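Local coordinates for aspartate aminotransferase (Rhodobacter sphaeroides, PDB 3NRA), which probably catalyses the pyridoxal 5'-phosphate-dependent transfer of an amino group from L-aspartate to 2-oxoglutarate, giving oxaloacetate and L-glutamate, at residues Gly79-Gly82 / Ile83-Leu87; Val355-Leu358 / Arg359-Gly363. All coordinates share one frame; numbering follows the deposited sequence.

Overall arrangement
The two contacts are the opposite ends of two different helices: contact 1 is the capped N-terminal start of helix 81-95, and contact 2 is the C-terminal finish of helix 351-362. They lie on opposite sides of the chain's centre, with their own centres about 45 Å apart and their nearest atoms about 36 Å apart, so neither touches the other. Contact 1 packs on strand 105-108 at one margin of the seven-stranded sheet. Contact 2 packs on helix 388-404 and on strand 364-368 of the separate four-stranded sheet. The cofactor is carried by Lys-253, modified with pyridoxal phosphate; that residue belongs to neither contact, and both are helix-end packing.

Contact 1: residues Gly79-Gly82 / Ile83-Leu87; sequences GDLG and IRDLL
Arg-84 reaches back from the first turn of helix 81-95 and clasps the carbonyl oxygen of Gly-79 from the NE/NH2 side of its guanidinium, both nitrogens donating to the one oxygen. Arg-84 NH2 lies nearly in line with the carbonyl bond, 3.0 Å from Gly-79 O, whereas NE comes from above the carbonyl plane. That oxygen sits only 9° out of the guanidinium plane, and a bend at chi3 (-76°) folds the chain so that this edge faces it. Leu-81 CD1 covers one face of the group, 3.6 Å from Arg-84 NH2. Two further partners lie outside the segments: NH1 donates to Ala-101 O, and NH2 also forms a salt bridge with Glu-76.

Asp-80 is the N-cap of this helix. Asp-80 OD1 accepts from Ile-83 N at 2.9 Å through the anti lone pair, with CG swung anti to the backbone nitrogen (chi1 179°). The same oxygen also rests against the isoleucine side chain, Asp-80 OD1 lying 3.4 Å from Ile-83 CG1. Asp-80 O accepts from Arg-84 N at 3.0 Å and only weakly from Ile-83 N.

Further along, Leu-81 O receives Asp-85 N at 2.9 Å, and Gly-82 O receives Leu-86 N at 3.0 Å. The Asp-85 carboxylate passes Leu-81, its OD2 4.0 Å from Leu-81 CG, and OD1 forms a salt bridge with Arg-102.

Contact 2: residues Val355-Leu358 / Arg359-Gly363; sequences VKIL and RLQAG
With CG2 of Ile-357 anti to its own backbone nitrogen (CG1 at chi1 -77°) and CG of Gln-361 anti to its carbonyl carbon (chi1 -63°), the two side chains run side by side in the same direction, one helical turn apart. This brings the amide oxygen beside the isoleucine branch, Gln-361 OE1 lying 3.5 Å from Ile-357 CG2. Closer to the backbone, Gln-361 CB stands 3.4 Å from Ile-357 O, the oxygen that accepts Gln-361 N at 2.8 Å.

This is the last turn of helix 351-362. Lys-356 O takes Leu-360 N at 2.9 Å, in the carbonyl plane, but the next bonds drift from that geometry. Ala-362 N meets Leu-358 O at 3.0 Å from 43° above the carbonyl plane, and Ala-362 CB presses on the same oxygen at 3.1 Å. Gly-363 then leaves the helix with positive phi, a backbone shape that favours glycine, and the chain goes on into strand 364-368. The side chains of Leu-358 and Ala-362 touch Leu-401 of helix 388-404, and Leu-358 also meets Val-366.

Buried as it is, the Gln-361 amide has both ends satisfied: Tyr-405 OH is hydrogen-bonded to OE1, while NE2 donates to Arg-33 O. Arg-33 O, which can only accept, settles that the NH2 end faces it, leaving OE1 for the Tyr-405 hydroxyl.

Contact 1: residues Gly79-Gly82 / Ile83-Leu87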
ATOM      1  N   GLY B  79       7.214  10.209  -3.685  1.00 16.23           N
ATOM      2  CA  GLY B  79       6.086  11.135  -3.733  1.00 15.89           C
ATOM      3  C   GLY B  79       6.404  12.308  -4.621  1.00 15.66           C
ATOM      4  O   GLY B  79       7.564  12.632  -4.829  1.00 15.03           O
ATOM      5  N   ASP B  80       5.359  12.952  -5.122  1.00 16.68           N
ATOM      6  CA  ASP B  80       5.477  14.148  -5.959  1.00 17.32           C
ATOM      7  C   ASP B  80       6.456  15.196  -5.346  1.00 17.69           C
ATOM      8  O   ASP B  80       6.328  15.581  -4.181  1.00 17.53           O
ATOM      9  CB  ASP B  80       4.086  14.759  -6.205  1.00 18.11           C
ATOM     10  CG  ASP B  80       4.143  16.035  -7.070  1.00 22.12           C
ATOM     11  OD1 ASP B  80       4.554  17.113  -6.556  1.00 24.85           O
ATOM     12  OD2 ASP B  80       3.793  15.960  -8.249  1.00 30.96           O
ATOM     13  N   LEU B  81       7.446  15.599  -6.131  1.00 18.34           N
ATOM     14  CA  LEU B  81       8.489  16.521  -5.668  1.00 19.03           C
ATOM     15  C   LEU B  81       7.925  17.885  -5.258  1.00 17.39           C
ATOM     16  O   LEU B  81       8.218  18.379  -4.193  1.00 17.02           O
ATOM     17  CB  LEU B  81       9.540  16.716  -6.762  1.00 19.23           C
ATOM     18  CG  LEU B  81      10.798  17.542  -6.402  1.00 22.69           C
ATOM     19  CD1 LEU B  81      11.592  16.894  -5.253  1.00 22.46           C
ATOM     20  CD2 LEU B  81      11.690  17.716  -7.669  1.00 24.25           C
ATOM     21  N   GLY B  82       7.107  18.478  -6.114  1.00 17.16           N
ATOM     22  CA  GLY B  82       6.470  19.767  -5.796  1.00 15.80           C
ATOM     23  C   GLY B  82       5.694  19.750  -4.468  1.00 15.43           C
ATOM     24  O   GLY B  82       5.757  20.704  -3.700  1.00 15.72           O
ATOM     25  N   ILE B  83       5.022  18.636  -4.174  1.00 14.54           N
ATOM     26  CA  ILE B  83       4.214  18.521  -2.965  1.00 13.67           C
ATOM     27  C   ILE B  83       5.129  18.304  -1.751  1.00 14.12           C
ATOM     28  O   ILE B  83       4.936  18.906  -0.692  1.00 13.06           O
ATOM     29  CB  ILE B  83       3.128  17.405  -3.118  1.00 13.56           C
ATOM     30  CG1 ILE B  83       2.147  17.801  -4.236  1.00 13.96           C
ATOM     31  CG2 ILE B  83       2.342  17.209  -1.809  1.00 10.97           C
ATOM     32  CD1 ILE B  83       1.228  16.713  -4.660  1.00 15.48           C
ATOM     33  N   ARG B  84       6.171  17.512  -1.921  1.00 14.62           N
ATOM     34  CA  ARG B  84       7.164  17.395  -0.853  1.00 15.09           C
ATOM     35  C   ARG B  84       7.817  18.744  -0.486  1.00 15.68           C
ATOM     36  O   ARG B  84       7.923  19.081   0.697  1.00 14.80           O
ATOM     37  CB  ARG B  84       8.217  16.376  -1.212  1.00 15.22           C
ATOM     38  CG  ARG B  84       7.767  14.983  -0.944  1.00 14.55           C
ATOM     39  CD  ARG B  84       8.878  14.025  -1.126  1.00 16.86           C
ATOM     40  NE  ARG B  84       9.145  13.791  -2.539  1.00 19.48           N
ATOM     41  CZ  ARG B  84      10.347  13.816  -3.143  1.00 21.87           C
ATOM     42  NH1 ARG B  84      11.485  14.085  -2.480  1.00 22.72           N
ATOM     43  NH2 ARG B  84      10.408  13.538  -4.443  1.00 19.76           N
ATOM     44  N   ASP B  85       8.186  19.528  -1.501  1.00 16.72           N
ATOM     45  CA  ASP B  85       8.712  20.867  -1.291  1.00 17.74           C
ATOM     46  C   ASP B  85       7.722  21.825  -0.593  1.00 18.08           C
ATOM     47  O   ASP B  85       8.139  22.666   0.183  1.00 17.51           O
ATOM     48  CB  ASP B  85       9.176  21.482  -2.625  1.00 18.44           C
ATOM     49  CG  ASP B  85      10.457  20.839  -3.167  1.00 20.07           C
ATOM     50  OD1 ASP B  85      11.194  20.171  -2.385  1.00 21.21           O
ATOM     51  OD2 ASP B  85      10.733  21.026  -4.377  1.00 19.55           O
ATOM     52  N   LEU B  86       6.437  21.712  -0.905  1.00 18.98           N
ATOM     53  CA  LEU B  86       5.397  22.482  -0.195  1.00 19.99           C
ATOM     54  C   LEU B  86       5.277  22.005   1.259  1.00 19.28           C
ATOM     55  O   LEU B  86       5.111  22.807   2.161  1.00 18.99           O
ATOM     56  CB  LEU B  86       4.025  22.346  -0.860  1.00 20.45           C
ATOM     57  CG  LEU B  86       3.508  23.412  -1.817  1.00 25.01           C
ATOM     58  CD1 LEU B  86       2.141  22.940  -2.364  1.00 27.49           C
ATOM     59  CD2 LEU B  86       3.381  24.835  -1.161  1.00 25.43           C
ATOM     60  N   LEU B  87       5.320  20.696   1.471  1.00 18.61           N
ATOM     61  CA  LEU B  87       4.982  20.138   2.789  1.00 17.95           C
ATOM     62  C   LEU B  87       6.086  20.315   3.829  1.00 17.62           C
ATOM     63  O   LEU B  87       5.798  20.558   5.003  1.00 17.25           O
ATOM     64  CB  LEU B  87       4.618  18.671   2.678  1.00 18.13           C
ATOM     65  CG  LEU B  87       3.238  18.282   2.142  1.00 17.70           C
ATOM     66  CD1 LEU B  87       3.102  16.714   2.263  1.00 17.79           C
ATOM     67  CD2 LEU B  87       2.111  18.964   2.867  1.00 17.98           C
TER

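Contact 2: residues Val355-Leu358 / Arg359-Gly363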
ATOM      1  N   VAL B 355     -18.690  -7.033  24.426  1.00 16.16           N
ATOM      2  CA  VAL B 355     -18.567  -6.305  23.134  1.00 15.93           C
ATOM      3  C   VAL B 355     -19.636  -6.768  22.116  1.00 16.18           C
ATOM      4  O   VAL B 355     -20.270  -5.947  21.471  1.00 16.65           O
ATOM      5  CB  VAL B 355     -17.154  -6.465  22.513  1.00 15.76           C
ATOM      6  CG1 VAL B 355     -17.152  -6.006  21.040  1.00 13.37           C
ATOM      7  CG2 VAL B 355     -16.107  -5.701  23.342  1.00 13.67           C
ATOM      8  N   LYS B 356     -19.869  -8.078  22.033  1.00 17.11           N
ATOM      9  CA  LYS B 356     -20.932  -8.614  21.180  1.00 17.83           C
ATOM     10  C   LYS B 356     -22.304  -8.146  21.651  1.00 17.20           C
ATOM     11  O   LYS B 356     -23.137  -7.758  20.846  1.00 17.22           O
ATOM     12  CB  LYS B 356     -20.880 -10.123  21.148  1.00 19.08           C
ATOM     13  CG  LYS B 356     -19.610 -10.672  20.474  1.00 21.76           C
ATOM     14  CD  LYS B 356     -19.506 -12.179  20.572  1.00 24.49           C
ATOM     15  CE  LYS B 356     -18.291 -12.701  19.762  1.00 29.75           C
ATOM     16  NZ  LYS B 356     -18.420 -14.167  19.457  1.00 34.10           N
ATOM     17  N   ILE B 357     -22.500  -8.130  22.967  1.00 17.37           N
ATOM     18  CA  ILE B 357     -23.765  -7.731  23.566  1.00 16.77           C
ATOM     19  C   ILE B 357     -24.070  -6.229  23.350  1.00 16.68           C
ATOM     20  O   ILE B 357     -25.203  -5.849  23.096  1.00 16.49           O
ATOM     21  CB  ILE B 357     -23.785  -8.138  25.088  1.00 17.95           C
ATOM     22  CG1 ILE B 357     -24.040  -9.647  25.203  1.00 16.69           C
ATOM     23  CG2 ILE B 357     -24.819  -7.358  25.874  1.00 16.62           C
ATOM     24  CD1 ILE B 357     -23.786 -10.223  26.557  1.00 18.21           C
ATOM     25  N   LEU B 358     -23.047  -5.394  23.395  1.00 16.68           N
ATOM     26  CA  LEU B 358     -23.206  -3.968  23.088  1.00 17.34           C
ATOM     27  C   LEU B 358     -23.747  -3.745  21.680  1.00 17.59           C
ATOM     28  O   LEU B 358     -24.603  -2.893  21.469  1.00 16.99           O
ATOM     29  CB  LEU B 358     -21.883  -3.237  23.231  1.00 16.63           C
ATOM     30  CG  LEU B 358     -21.414  -2.924  24.619  1.00 17.85           C
ATOM     31  CD1 LEU B 358     -20.049  -2.220  24.535  1.00 15.67           C
ATOM     32  CD2 LEU B 358     -22.457  -2.044  25.402  1.00 14.94           C
ATOM     33  N   ARG B 359     -23.257  -4.538  20.738  1.00 18.61           N
ATOM     34  CA  ARG B 359     -23.715  -4.486  19.366  1.00 20.49           C
ATOM     35  C   ARG B 359     -25.145  -5.058  19.234  1.00 20.87           C
ATOM     36  O   ARG B 359     -26.019  -4.423  18.637  1.00 21.18           O
ATOM     37  CB  ARG B 359     -22.736  -5.257  18.468  1.00 21.07           C
ATOM     38  CG  ARG B 359     -23.067  -5.211  17.025  1.00 26.06           C
ATOM     39  CD  ARG B 359     -21.863  -5.494  16.181  1.00 32.63           C
ATOM     40  NE  ARG B 359     -22.192  -5.375  14.747  1.00 38.70           N
ATOM     41  CZ  ARG B 359     -22.420  -6.398  13.899  1.00 42.71           C
ATOM     42  NH1 ARG B 359     -22.346  -7.683  14.295  1.00 44.66           N
ATOM     43  NH2 ARG B 359     -22.701  -6.131  12.622  1.00 43.50           N
ATOM     44  N   LEU B 360     -25.377  -6.215  19.842  1.00 21.12           N
ATOM     45  CA  LEU B 360     -26.714  -6.871  19.813  1.00 22.29           C
ATOM     46  C   LEU B 360     -27.823  -6.033  20.467  1.00 21.94           C
ATOM     47  O   LEU B 360     -28.895  -5.856  19.884  1.00 22.62           O
ATOM     48  CB  LEU B 360     -26.653  -8.224  20.509  1.00 23.09           C
ATOM     49  CG  LEU B 360     -27.702  -9.213  20.044  1.00 27.24           C
ATOM     50  CD1 LEU B 360     -27.216  -9.872  18.753  1.00 30.96           C
ATOM     51  CD2 LEU B 360     -28.004 -10.270  21.134  1.00 28.86           C
ATOM     52  N   GLN B 361     -27.554  -5.497  21.654  1.00 20.25           N
ATOM     53  CA  GLN B 361     -28.611  -4.865  22.490  1.00 20.66           C
ATOM     54  C   GLN B 361     -28.595  -3.316  22.525  1.00 20.68           C
ATOM     55  O   GLN B 361     -29.530  -2.720  23.038  1.00 21.77           O
ATOM     56  CB  GLN B 361     -28.503  -5.395  23.923  1.00 20.74           C
ATOM     57  CG  GLN B 361     -28.745  -6.903  24.045  1.00 20.44           C
ATOM     58  CD  GLN B 361     -29.078  -7.302  25.454  1.00 21.37           C
ATOM     59  OE1 GLN B 361     -28.257  -7.134  26.382  1.00 20.23           O
ATOM     60  NE2 GLN B 361     -30.295  -7.802  25.651  1.00 19.49           N
ATOM     61  N   ALA B 362     -27.506  -2.692  22.038  1.00 20.04           N
ATOM     62  CA  ALA B 362     -27.380  -1.216  21.966  1.00 20.08           C
ATOM     63  C   ALA B 362     -27.036  -0.667  20.568  1.00 19.79           C
ATOM     64  O   ALA B 362     -26.914   0.546  20.403  1.00 21.04           O
ATOM     65  CB  ALA B 362     -26.332  -0.736  22.965  1.00 18.82           C
ATOM     66  N   GLY B 363     -26.857  -1.535  19.581  1.00 19.94           N
ATOM     67  CA  GLY B 363     -26.360  -1.111  18.265  1.00 20.21           C
ATOM     68  C   GLY B 363     -25.089  -0.266  18.357  1.00 20.13           C
ATOM     69  O   GLY B 363     -24.948   0.718  17.658  1.00 20.83           O
TER